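Local coordinates for protein L-lactate dehydrogenase (Trichomonas vaginalis, PDB 4UUL) that probably interconverts lactate and pyruvate using NAD(H) as cofactor, as a lactate dehydrogenase of the LDH/MDH superfamily that belongs to a malate dehydrogenase family, at residues W23-E28 against P62-F67. The protein carries 1 engineered substitution. Residues are numbered along the deposited sequence; the frame is centred on the assembly and turned at random.
Sequences WIASGE and PHLAGF
H63 lays its imidazole ring over G27, at the end of helix 15-25 in the Rossmann-type NAD-binding domain. G27 closes the helix with a Schellman motif. Its phi is positive (105°), and its N binds I24 O at 3.0 Å. The methylene of G27 lies over one face of the H63 ring. It makes a CH-pi contact, with G27 CA 3.6 Å from the ring centroid and almost on the ring normal. G27 has no side chain, and its CA can sit directly over the ring centre. H63 reaches this place because its CG is anti to its own carbonyl carbon and lies beside its backbone N (chi1 -65°). S26 O meets the same ring obliquely, 3.6 Å from H63 ND1.

A25 is buried and meets both H63 and L64. Its carbonyl oxygen approaches H63 CB at 3.4 Å. Its methyl group makes a looser apolar contact with one branch tip of L64, A25 CB to L64 CD1 at 4.2 Å. F61 also packs on A25, and L37 on L64. H63 and A65 make backbone hydrogen bonds to V35, which ties strand 64-70, the outermost of the parallel sheet within this chain, to strand 35-40. The contact thus joins the C-terminal end of the helix that follows the first strand to the start of strand 64-70. It lies at the surface, and A25 lies about 11 Å from G17, a predicted NAD-binding residue.

One water bridges the two segments. It donates to A25 O, accepts from H63 N, and sits in the plane of the imidazole at its edge, 2.8 Å from H63 ND1.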
ATOM      1  N   TRP B  23       5.045   1.182  -0.107  0.54 12.03           N
ATOM      2  CA  TRP B  23       4.984   0.404  -1.325  0.54 12.89           C
ATOM      3  C   TRP B  23       6.363   0.361  -1.954  0.54 13.24           C
ATOM      4  O   TRP B  23       6.859  -0.694  -2.331  0.54 14.70           O
ATOM      5  CB  TRP B  23       3.940   1.002  -2.252  0.54 14.05           C
ATOM      6  CG  TRP B  23       3.270   0.019  -3.216  0.54 16.35           C
ATOM      7  CD1 TRP B  23       3.734  -1.201  -3.593  0.54 20.40           C
ATOM      8  CD2 TRP B  23       1.986   0.163  -3.852  0.54 16.65           C
ATOM      9  NE1 TRP B  23       2.868  -1.794  -4.493  0.54 22.48           N
ATOM     10  CE2 TRP B  23       1.773  -0.986  -4.646  0.54 20.26           C
ATOM     11  CE3 TRP B  23       1.009   1.145  -3.828  0.54 19.44           C
ATOM     12  CZ2 TRP B  23       0.619  -1.176  -5.392  0.54 21.00           C
ATOM     13  CZ3 TRP B  23      -0.133   0.956  -4.577  0.54 22.10           C
ATOM     14  CH2 TRP B  23      -0.314  -0.185  -5.351  0.54 21.81           C
ATOM     15  N   ILE B  24       7.015   1.505  -2.024  1.00 13.34           N
ATOM     16  CA  ILE B  24       8.374   1.568  -2.567  1.00 13.97           C
ATOM     17  C   ILE B  24       9.353   0.761  -1.691  1.00 14.28           C
ATOM     18  O   ILE B  24      10.197   0.001  -2.193  1.00 14.51           O
ATOM     19  CB  ILE B  24       8.840   3.020  -2.712  1.00 14.24           C
ATOM     20  CG1 ILE B  24       8.012   3.692  -3.829  1.00 14.55           C
ATOM     21  CG2 ILE B  24      10.329   3.083  -3.087  1.00 14.63           C
ATOM     22  CD1 ILE B  24       8.158   5.152  -3.908  1.00 14.99           C
ATOM     23  N   ALA B  25       9.240   0.917  -0.372  1.00 13.25           N
ATOM     24  CA  ALA B  25      10.138   0.217   0.542  1.00 13.40           C
ATOM     25  C   ALA B  25       9.978  -1.300   0.469  1.00 14.97           C
ATOM     26  O   ALA B  25      10.914  -2.022   0.816  1.00 15.54           O
ATOM     27  CB  ALA B  25       9.959   0.680   1.943  1.00 14.21           C
ATOM     28  N   SER B  26       8.797  -1.764   0.065  1.00 14.36           N
ATOM     29  CA  SER B  26       8.532  -3.179  -0.084  1.00 16.49           C
ATOM     30  C   SER B  26       9.223  -3.792  -1.276  1.00 15.82           C
ATOM     31  O   SER B  26       9.192  -5.026  -1.407  1.00 18.10           O
ATOM     32  CB  SER B  26       7.029  -3.421  -0.198  1.00 16.63           C
ATOM     33  OG  SER B  26       6.555  -3.170  -1.508  1.00 19.40           O
ATOM     34  N   GLY B  27       9.832  -2.968  -2.155  1.00 16.33           N
ATOM     35  CA  GLY B  27      10.591  -3.473  -3.279  1.00 17.43           C
ATOM     36  C   GLY B  27       9.909  -3.353  -4.632  1.00 17.36           C
ATOM     37  O   GLY B  27      10.473  -3.762  -5.659  1.00 20.19           O
ATOM     38  N   GLU B  28       8.711  -2.773  -4.673  1.00 17.65           N
ATOM     39  CA  GLU B  28       7.906  -2.809  -5.884  1.00 19.83           C
ATOM     40  C   GLU B  28       8.421  -1.907  -7.002  1.00 20.21           C
ATOM     41  O   GLU B  28       8.139  -2.171  -8.164  1.00 24.71           O
ATOM     42  CB  GLU B  28       6.472  -2.420  -5.565  1.00 22.89           C
ATOM     43  CG  GLU B  28       5.624  -2.053  -6.782  1.00 24.04           C
ATOM     44  CD  GLU B  28       5.444  -3.204  -7.757  1.00 28.00           C
ATOM     45  OE1 GLU B  28       5.674  -4.391  -7.369  1.00 29.95           O
ATOM     46  OE2 GLU B  28       5.043  -2.902  -8.913  1.00 28.26           O
ATOM     47  N   PRO B  62      13.576  -5.610   3.798  1.00 16.32           N
ATOM     48  CA  PRO B  62      14.942  -5.850   3.339  1.00 18.60           C
ATOM     49  C   PRO B  62      15.422  -4.841   2.288  1.00 17.23           C
ATOM     50  O   PRO B  62      16.622  -4.635   2.092  1.00 20.08           O
ATOM     51  CB  PRO B  62      14.900  -7.270   2.747  1.00 21.94           C
ATOM     52  CG  PRO B  62      13.462  -7.606   2.621  1.00 25.96           C
ATOM     53  CD  PRO B  62      12.710  -6.787   3.610  1.00 18.53           C
ATOM     54  N   HIS B  63      14.484  -4.231   1.563  1.00 16.51           N
ATOM     55  CA  HIS B  63      14.861  -3.298   0.487  1.00 16.72           C
ATOM     56  C   HIS B  63      15.156  -1.903   0.986  1.00 15.60           C
ATOM     57  O   HIS B  63      15.612  -1.068   0.217  1.00 18.69           O
ATOM     58  CB  HIS B  63      13.787  -3.203  -0.612  1.00 17.80           C
ATOM     59  CG  HIS B  63      13.581  -4.455  -1.383  1.00 18.79           C
ATOM     60  ND1 HIS B  63      12.750  -5.467  -0.970  1.00 20.43           N
ATOM     61  CD2 HIS B  63      14.074  -4.844  -2.580  1.00 21.48           C
ATOM     62  CE1 HIS B  63      12.743  -6.423  -1.873  1.00 20.06           C
ATOM     63  NE2 HIS B  63      13.536  -6.074  -2.862  1.00 21.53           N
ATOM     64  N   LEU B  64      14.853  -1.618   2.236  1.00 16.24           N
ATOM     65  CA  LEU B  64      14.998  -0.272   2.753  1.00 16.16           C
ATOM     66  C   LEU B  64      16.364  -0.068   3.349  1.00 16.83           C
ATOM     67  O   LEU B  64      16.660  -0.542   4.430  1.00 19.86           O
ATOM     68  CB  LEU B  64      13.892   0.060   3.750  1.00 16.53           C
ATOM     69  CG  LEU B  64      13.826   1.515   4.247  1.00 16.77           C
ATOM     70  CD1 LEU B  64      13.604   2.508   3.122  1.00 16.19           C
ATOM     71  CD2 LEU B  64      12.711   1.681   5.250  1.00 19.57           C
ATOM     72  N   ALA B  65      17.248   0.605   2.610  1.00 17.31           N
ATOM     73  CA  ALA B  65      18.610   0.915   3.080  1.00 17.71           C
ATOM     74  C   ALA B  65      18.614   1.932   4.174  1.00 18.55           C
ATOM     75  O   ALA B  65      19.459   1.916   5.042  1.00 21.73           O
ATOM     76  CB  ALA B  65      19.451   1.422   1.911  1.00 20.60           C
ATOM     77  N   GLY B  66      17.658   2.841   4.143  1.00 18.68           N
ATOM     78  CA  GLY B  66      17.561   3.919   5.110  1.00 17.96           C
ATOM     79  C   GLY B  66      16.573   4.981   4.641  1.00 18.32           C
ATOM     80  O   GLY B  66      15.925   4.818   3.607  1.00 16.59           O
ATOM     81  N   PHE B  67      16.462   6.063   5.406  1.00 17.13           N
ATOM     82  CA  PHE B  67      15.588   7.163   5.079  1.00 17.67           C
ATOM     83  C   PHE B  67      16.046   8.395   5.862  1.00 19.01           C
ATOM     84  O   PHE B  67      16.784   8.304   6.854  1.00 19.24           O
ATOM     85  CB  PHE B  67      14.140   6.842   5.458  1.00 17.81           C
ATOM     86  CG  PHE B  67      13.959   6.546   6.907  1.00 18.97           C
ATOM     87  CD1 PHE B  67      13.768   7.556   7.820  1.00 21.36           C
ATOM     88  CD2 PHE B  67      13.993   5.248   7.360  1.00 21.01           C
ATOM     89  CE1 PHE B  67      13.642   7.273   9.185  1.00 24.13           C
ATOM     90  CE2 PHE B  67      13.862   4.962   8.701  1.00 23.99           C
ATOM     91  CZ  PHE B  67      13.676   5.979   9.606  1.00 26.10           C
TER
HETATM   92  O   HOH W   1      11.457  -4.734   1.347  1.00 16.66           O